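Local coordinates for protein chloroplastic group IIB intron splicing facilitator CRS2, chloroplastic (Zea mays, PDB 1RYB) that supports the splicing of group IIB introns in chloroplasts in complex with CAF1 or CAF2, and has a peptidyl-tRNA hydrolase fold without that enzyme's activity, at residues 77-81 / 82-86; 155-158 / 159-163. One frame throughout, in Å; residues are numbered along the deposited sequence.

Interaction 1: residues 77-81 / 82-86; sequences PQSYM and NYSGE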
ATOM      1  N   PRO A  77       3.007  -8.451  -0.276  1.00 10.74           N
ATOM      2  CA  PRO A  77       3.585  -9.377  -1.219  1.00  7.62           C
ATOM      3  C   PRO A  77       5.083  -9.493  -0.942  1.00  7.90           C
ATOM      4  O   PRO A  77       5.777  -8.521  -0.575  1.00 11.06           O
ATOM      5  CB  PRO A  77       3.417  -8.712  -2.602  1.00 11.27           C
ATOM      6  CG  PRO A  77       2.294  -7.687  -2.403  1.00 11.91           C
ATOM      7  CD  PRO A  77       2.424  -7.296  -0.938  1.00 11.20           C
ATOM      8  N   GLN A  78       5.553 -10.714  -1.035  1.00 11.68           N
ATOM      9  CA  GLN A  78       6.947 -11.020  -0.844  1.00 12.92           C
ATOM     10  C   GLN A  78       7.563 -11.496  -2.174  1.00 19.62           C
ATOM     11  O   GLN A  78       8.337 -12.439  -2.199  1.00 20.26           O
ATOM     12  CB  GLN A  78       7.129 -12.126   0.223  1.00 13.39           C
ATOM     13  CG  GLN A  78       6.356 -11.766   1.513  1.00 12.81           C
ATOM     14  CD  GLN A  78       6.928 -10.566   2.230  1.00 13.71           C
ATOM     15  OE1 GLN A  78       6.161  -9.653   2.670  1.00 14.42           O
ATOM     16  NE2 GLN A  78       8.249 -10.585   2.412  1.00  9.05           N
ATOM     17  N   SER A  79       7.185 -10.831  -3.243  1.00 10.92           N
ATOM     18  CA  SER A  79       7.584 -11.224  -4.588  1.00 15.70           C
ATOM     19  C   SER A  79       8.686 -10.344  -5.200  1.00 14.92           C
ATOM     20  O   SER A  79       9.165 -10.574  -6.296  1.00 14.31           O
ATOM     21  CB  SER A  79       6.317 -10.959  -5.380  1.00 15.70           C
ATOM     22  OG  SER A  79       5.866  -9.612  -5.123  1.00 15.43           O
ATOM     23  N   TYR A  80       9.035  -9.301  -4.481  1.00 11.23           N
ATOM     24  CA  TYR A  80       9.790  -8.131  -4.951  1.00 15.75           C
ATOM     25  C   TYR A  80       8.803  -7.197  -5.588  1.00 13.76           C
ATOM     26  O   TYR A  80       7.770  -7.652  -6.166  1.00 10.78           O
ATOM     27  CB  TYR A  80      10.946  -8.419  -5.934  1.00 16.89           C
ATOM     28  CG  TYR A  80      12.083  -9.079  -5.193  1.00 15.28           C
ATOM     29  CD1 TYR A  80      12.205 -10.462  -5.197  1.00 22.60           C
ATOM     30  CD2 TYR A  80      13.024  -8.324  -4.496  1.00 14.28           C
ATOM     31  CE1 TYR A  80      13.300 -11.063  -4.563  1.00 16.09           C
ATOM     32  CE2 TYR A  80      14.080  -8.906  -3.798  1.00 19.75           C
ATOM     33  CZ  TYR A  80      14.181 -10.290  -3.799  1.00 19.33           C
ATOM     34  OH  TYR A  80      15.256 -10.855  -3.131  1.00 29.83           O
ATOM     35  N   MET A  81       9.116  -5.916  -5.493  1.00 11.41           N
ATOM     36  CA  MET A  81       8.208  -4.836  -5.972  1.00 16.83           C
ATOM     37  C   MET A  81       7.653  -5.019  -7.412  1.00 13.16           C
ATOM     38  O   MET A  81       6.483  -4.881  -7.679  1.00 12.45           O
ATOM     39  CB  MET A  81       8.957  -3.502  -5.878  1.00 12.87           C
ATOM     40  CG  MET A  81       8.090  -2.315  -6.209  1.00 12.20           C
ATOM     41  SD  MET A  81       6.693  -2.163  -5.091  1.00 12.80           S
ATOM     42  CE  MET A  81       7.475  -1.203  -3.758  1.00 14.81           C
ATOM     43  N   ASN A  82       8.530  -5.465  -8.302  1.00 19.20           N
ATOM     44  CA  ASN A  82       8.225  -5.586  -9.687  1.00 14.44           C
ATOM     45  C   ASN A  82       7.260  -6.674  -9.947  1.00 20.42           C
ATOM     46  O   ASN A  82       6.718  -6.747 -11.064  1.00 21.19           O
ATOM     47  CB  ASN A  82       9.517  -5.929 -10.507  1.00 13.57           C
ATOM     48  CG  ASN A  82      10.382  -4.712 -10.730  1.00 26.33           C
ATOM     49  OD1 ASN A  82       9.976  -3.603 -10.422  1.00 21.42           O
ATOM     50  ND2 ASN A  82      11.577  -4.930 -11.326  1.00 28.96           N
ATOM     51  N   TYR A  83       7.102  -7.611  -8.990  1.00 13.68           N
ATOM     52  CA  TYR A  83       6.162  -8.722  -9.244  1.00  9.34           C
ATOM     53  C   TYR A  83       4.948  -8.723  -8.292  1.00 14.68           C
ATOM     54  O   TYR A  83       4.278  -9.766  -8.095  1.00 13.53           O
ATOM     55  CB  TYR A  83       6.908 -10.065  -9.165  1.00 12.17           C
ATOM     56  CG  TYR A  83       8.074 -10.030 -10.070  1.00 13.83           C
ATOM     57  CD1 TYR A  83       7.922 -10.211 -11.447  1.00 17.62           C
ATOM     58  CD2 TYR A  83       9.357  -9.832  -9.574  1.00 20.09           C
ATOM     59  CE1 TYR A  83       9.034 -10.105 -12.298  1.00 36.83           C
ATOM     60  CE2 TYR A  83      10.477  -9.751 -10.407  1.00 22.94           C
ATOM     61  CZ  TYR A  83      10.320  -9.907 -11.782  1.00 44.59           C
ATOM     62  OH  TYR A  83      11.442  -9.910 -12.609  1.00 23.87           O
ATOM     63  N   SER A  84       4.619  -7.529  -7.755  1.00 12.54           N
ATOM     64  CA  SER A  84       3.548  -7.386  -6.830  1.00 11.52           C
ATOM     65  C   SER A  84       2.224  -7.948  -7.381  1.00 12.35           C
ATOM     66  O   SER A  84       1.394  -8.477  -6.634  1.00 12.62           O
ATOM     67  CB  SER A  84       3.392  -5.916  -6.434  1.00  9.29           C
ATOM     68  OG  SER A  84       4.582  -5.441  -5.785  1.00 11.42           O
ATOM     69  N   GLY A  85       1.965  -7.773  -8.669  1.00 14.16           N
ATOM     70  CA  GLY A  85       0.699  -8.197  -9.229  1.00 12.04           C
ATOM     71  C   GLY A  85       0.568  -9.702  -9.230  1.00 13.98           C
ATOM     72  O   GLY A  85      -0.570 -10.273  -9.109  1.00 13.52           O
ATOM     73  N   GLU A  86       1.706 -10.338  -9.372  1.00 12.01           N
ATOM     74  CA  GLU A  86       1.747 -11.782  -9.342  1.00 13.28           C
ATOM     75  C   GLU A  86       1.212 -12.316  -8.059  1.00 16.71           C
ATOM     76  O   GLU A  86       0.718 -13.423  -8.040  1.00 14.56           O
ATOM     77  CB  GLU A  86       3.186 -12.353  -9.585  1.00 19.48           C
ATOM     78  CG  GLU A  86       3.585 -12.042 -11.041  1.00 15.76           C
ATOM     79  CD  GLU A  86       4.894 -12.628 -11.469  1.00 23.01           C
ATOM     80  OE1 GLU A  86       5.445 -12.244 -12.448  1.00 24.70           O
ATOM     81  OE2 GLU A  86       5.462 -13.427 -10.612  1.00 19.76           O
TER
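Tyr80 O and Met81 O of 77-81 accept the N-H groups of Tyr83 and Ser84 in two successive i to i+3 bonds, a short turn of the peptidyl-tRNA hydrolase fold that carries the chain from strand 70-77 into helix 84-94. The tight part lies at these two carbonyls. Tyr83 N donates to Tyr80 O at 2.9 Å with an N-H...O angle of 153°, while Ser79 OG, also at 2.9 Å, donates to that same Tyr80 O from the opposite face of its carbonyl plane. Ser79 can do this because OG sits between its own backbone N and carbonyl carbon (chi1 52°), which also brings it to 3.4 Å from Tyr83 O. Substituting an alanine at Ser79 would probably leave Tyr80 O without the donor on one face and make the turn less firmly fixed. Met81 faces inward: its chain, folded at chi2 and chi3, brings SD to 4.0 Å from Ser84 OG, and the side chain also touches His35, by similarity the proton acceptor of the family's active site.

The outer side is looser and more exposed. Tyr83 turns its ring edge to 79-80, with CD2 3.4 Å from Ser79 O and also near Tyr80 CB, while Asn82 CB lies over one ring face, displaced to the ring's margin. The phenol of Tyr80 leads away from 82-86. The amide of Asn82 is held through OD1 by Asn128 ND2; by similarity Tyr80, Asn82 and Asn128 all belong to the tRNA-binding site. On the buried side, Ser84 gives both its hydroxyl and its backbone N-H to one acceptor: OG at 2.7 Å and N at 3.2 Å reach Met81 O from the same face of its carbonyl plane.

Interaction 2: residues 155-158 / 159-163; sequences GKMD and PRAFL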
ATOM      1  N   GLY A 155      18.744  16.842  -4.829  1.00 28.87           N
ATOM      2  CA  GLY A 155      19.719  17.187  -5.854  1.00 28.67           C
ATOM      3  C   GLY A 155      19.790  16.202  -7.037  1.00 21.95           C
ATOM      4  O   GLY A 155      18.803  15.933  -7.748  1.00 27.30           O
ATOM      5  N   LYS A 156      20.989  15.611  -7.234  1.00 31.82           N
ATOM      6  CA  LYS A 156      21.160  14.652  -8.319  1.00 26.59           C
ATOM      7  C   LYS A 156      21.184  13.186  -7.837  1.00 60.61           C
ATOM      8  O   LYS A 156      21.295  12.252  -8.634  1.00 42.13           O
ATOM      9  CB  LYS A 156      22.362  14.959  -9.179  1.00 50.51           C
ATOM     10  CG  LYS A 156      22.365  16.401  -9.659  1.00 40.52           C
ATOM     11  CD  LYS A 156      21.257  16.709 -10.618  1.00100.00           C
ATOM     12  CE  LYS A 156      20.775  18.154 -10.502  1.00100.00           C
ATOM     13  NZ  LYS A 156      19.718  18.484 -11.477  1.00100.00           N
ATOM     14  N   MET A 157      21.048  12.984  -6.531  1.00 25.89           N
ATOM     15  CA  MET A 157      21.034  11.629  -6.037  1.00 26.78           C
ATOM     16  C   MET A 157      20.272  10.718  -6.978  1.00 21.04           C
ATOM     17  O   MET A 157      19.208  11.072  -7.499  1.00 23.00           O
ATOM     18  CB  MET A 157      20.335  11.590  -4.682  1.00 23.18           C
ATOM     19  CG  MET A 157      20.162  10.198  -4.170  1.00 20.95           C
ATOM     20  SD  MET A 157      19.737  10.233  -2.427  1.00 23.70           S
ATOM     21  CE  MET A 157      20.090   8.493  -1.923  1.00 20.09           C
ATOM     22  N   ASP A 158      20.812   9.541  -7.178  1.00 32.73           N
ATOM     23  CA  ASP A 158      20.215   8.499  -8.050  1.00 22.03           C
ATOM     24  C   ASP A 158      18.817   8.121  -7.505  1.00 48.82           C
ATOM     25  O   ASP A 158      18.699   7.726  -6.341  1.00 28.36           O
ATOM     26  CB  ASP A 158      21.126   7.187  -8.103  1.00 28.41           C
ATOM     27  CG  ASP A 158      20.502   6.026  -8.863  1.00 30.82           C
ATOM     28  OD1 ASP A 158      20.163   4.948  -8.362  1.00 27.86           O
ATOM     29  OD2 ASP A 158      20.258   6.353 -10.082  1.00 31.66           O
ATOM     30  N   PRO A 159      17.783   8.180  -8.375  1.00 30.47           N
ATOM     31  CA  PRO A 159      16.368   7.887  -7.994  1.00 32.18           C
ATOM     32  C   PRO A 159      16.194   6.539  -7.291  1.00 23.03           C
ATOM     33  O   PRO A 159      15.564   6.437  -6.211  1.00 21.25           O
ATOM     34  CB  PRO A 159      15.566   7.910  -9.294  1.00 24.87           C
ATOM     35  CG  PRO A 159      16.570   7.996 -10.446  1.00 28.33           C
ATOM     36  CD  PRO A 159      17.926   8.298  -9.855  1.00 33.16           C
ATOM     37  N   ARG A 160      16.792   5.527  -7.918  1.00 18.80           N
ATOM     38  CA  ARG A 160      16.831   4.169  -7.430  1.00 19.21           C
ATOM     39  C   ARG A 160      17.426   4.051  -6.065  1.00 27.46           C
ATOM     40  O   ARG A 160      16.898   3.386  -5.201  1.00 25.81           O
ATOM     41  CB  ARG A 160      17.490   3.173  -8.395  1.00 26.27           C
ATOM     42  CG  ARG A 160      17.336   1.750  -7.829  1.00 47.88           C
ATOM     43  CD  ARG A 160      18.180   0.709  -8.563  1.00100.00           C
ATOM     44  NE  ARG A 160      18.040  -0.657  -8.024  1.00100.00           N
ATOM     45  CZ  ARG A 160      18.374  -1.832  -8.666  1.00100.00           C
ATOM     46  NH1 ARG A 160      18.870  -1.874  -9.927  1.00100.00           N
ATOM     47  NH2 ARG A 160      18.158  -3.020  -8.031  1.00100.00           N
ATOM     48  N   ALA A 161      18.539   4.724  -5.862  1.00 21.07           N
ATOM     49  CA  ALA A 161      19.192   4.708  -4.602  1.00 22.58           C
ATOM     50  C   ALA A 161      18.296   5.318  -3.548  1.00 14.46           C
ATOM     51  O   ALA A 161      18.276   4.909  -2.402  1.00 19.97           O
ATOM     52  CB  ALA A 161      20.432   5.617  -4.697  1.00 22.59           C
ATOM     53  N   PHE A 162      17.632   6.374  -3.951  1.00 17.74           N
ATOM     54  CA  PHE A 162      16.765   7.103  -3.082  1.00 21.07           C
ATOM     55  C   PHE A 162      15.638   6.201  -2.591  1.00 12.86           C
ATOM     56  O   PHE A 162      15.268   6.225  -1.430  1.00 16.28           O
ATOM     57  CB  PHE A 162      16.203   8.284  -3.886  1.00 22.10           C
ATOM     58  CG  PHE A 162      15.194   9.102  -3.171  1.00 20.30           C
ATOM     59  CD1 PHE A 162      15.543   9.865  -2.058  1.00 19.22           C
ATOM     60  CD2 PHE A 162      13.871   9.123  -3.623  1.00 22.19           C
ATOM     61  CE1 PHE A 162      14.620  10.644  -1.357  1.00 22.97           C
ATOM     62  CE2 PHE A 162      12.931   9.905  -2.951  1.00 22.45           C
ATOM     63  CZ  PHE A 162      13.310  10.653  -1.825  1.00 30.43           C
ATOM     64  N   LEU A 163      15.142   5.369  -3.460  1.00 16.86           N
ATOM     65  CA  LEU A 163      14.043   4.487  -3.043  1.00 16.60           C
ATOM     66  C   LEU A 163      14.461   3.500  -2.063  1.00 12.27           C
ATOM     67  O   LEU A 163      13.658   3.006  -1.257  1.00 13.39           O
ATOM     68  CB  LEU A 163      13.411   3.723  -4.210  1.00 11.94           C
ATOM     69  CG  LEU A 163      12.717   4.587  -5.256  1.00 13.64           C
ATOM     70  CD1 LEU A 163      12.340   3.695  -6.485  1.00 17.57           C
ATOM     71  CD2 LEU A 163      11.470   5.286  -4.695  1.00 14.05           C
TER
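An N-cap begins helix 159-163: Asp158 stands just before the first turn, and its carboxylate accepts the backbone N-H of Ala161. The bond from Ala161 N to Asp158 OD1 is 3.0 Å long with an N-H...O angle of 139°. Its donor meets the carboxylate from above the plane, 43° out of it. The reach follows from the first torsion, which sets CG anti to the backbone N (chi1 174°) and swings the carboxylate over the start of the helix. The other oxygen, OD2, lies 3.0 Å from Pro159 CD, where the aspartate side chain and the proline ring cross at about a right angle. On the OD1 side Arg160 CB comes to 3.2 Å; the two side chains run alongside one another, but as modelled the guanidinium stays apart from the carboxylate, with Arg160 NE 6.0 Å from Asp158 OD1.

The main chain of Asp158 adds a second tie. Phe162 N donates to Asp158 O at 2.9 Å, nearly along the C=O axis, which makes it the opening i to i+4 bond of the helix. Met157 and Phe162, just outside and inside the capped turn, pair as a hydrophobic staple: the extended Met157 chain puts CE 3.8 Å from Phe162 CA, and Met157 SD meets the ring obliquely, 4.2 Å from Phe162 CD1.

This short helix follows the loop that leaves strand 145-149. Phe162 is buried against Pro153 and Pro154 of that loop, its carbonyl accepts from Arg34, and Leu163 packs on His35 and Ile150, so the helix is joined both to the loop just after the strand and to the loop before helix 37-48.

Overall arrangement
Interaction 1 and interaction 2 are separate local turns that both reach the loop holding His35. Their centres lie 22 Å apart and their nearest atoms about 7 Å apart, without touching. What relates them is His35, by similarity the proton acceptor of the family: the Met81 and His35 side chains approach to about 3 Å, and Leu163 at the end of 159-163 packs on His35 too. Interaction 2 is more peripheral, its centre 21 Å from the centre of the chain. That of interaction 1 lies 12 Å from it. The Arg160 and Tyr30 side chains, the latter at another tRNA-binding position by similarity, are about 6 Å apart. Both contacts therefore probably border the region corresponding to the hydrolase active site, although CRS2 lacks that activity.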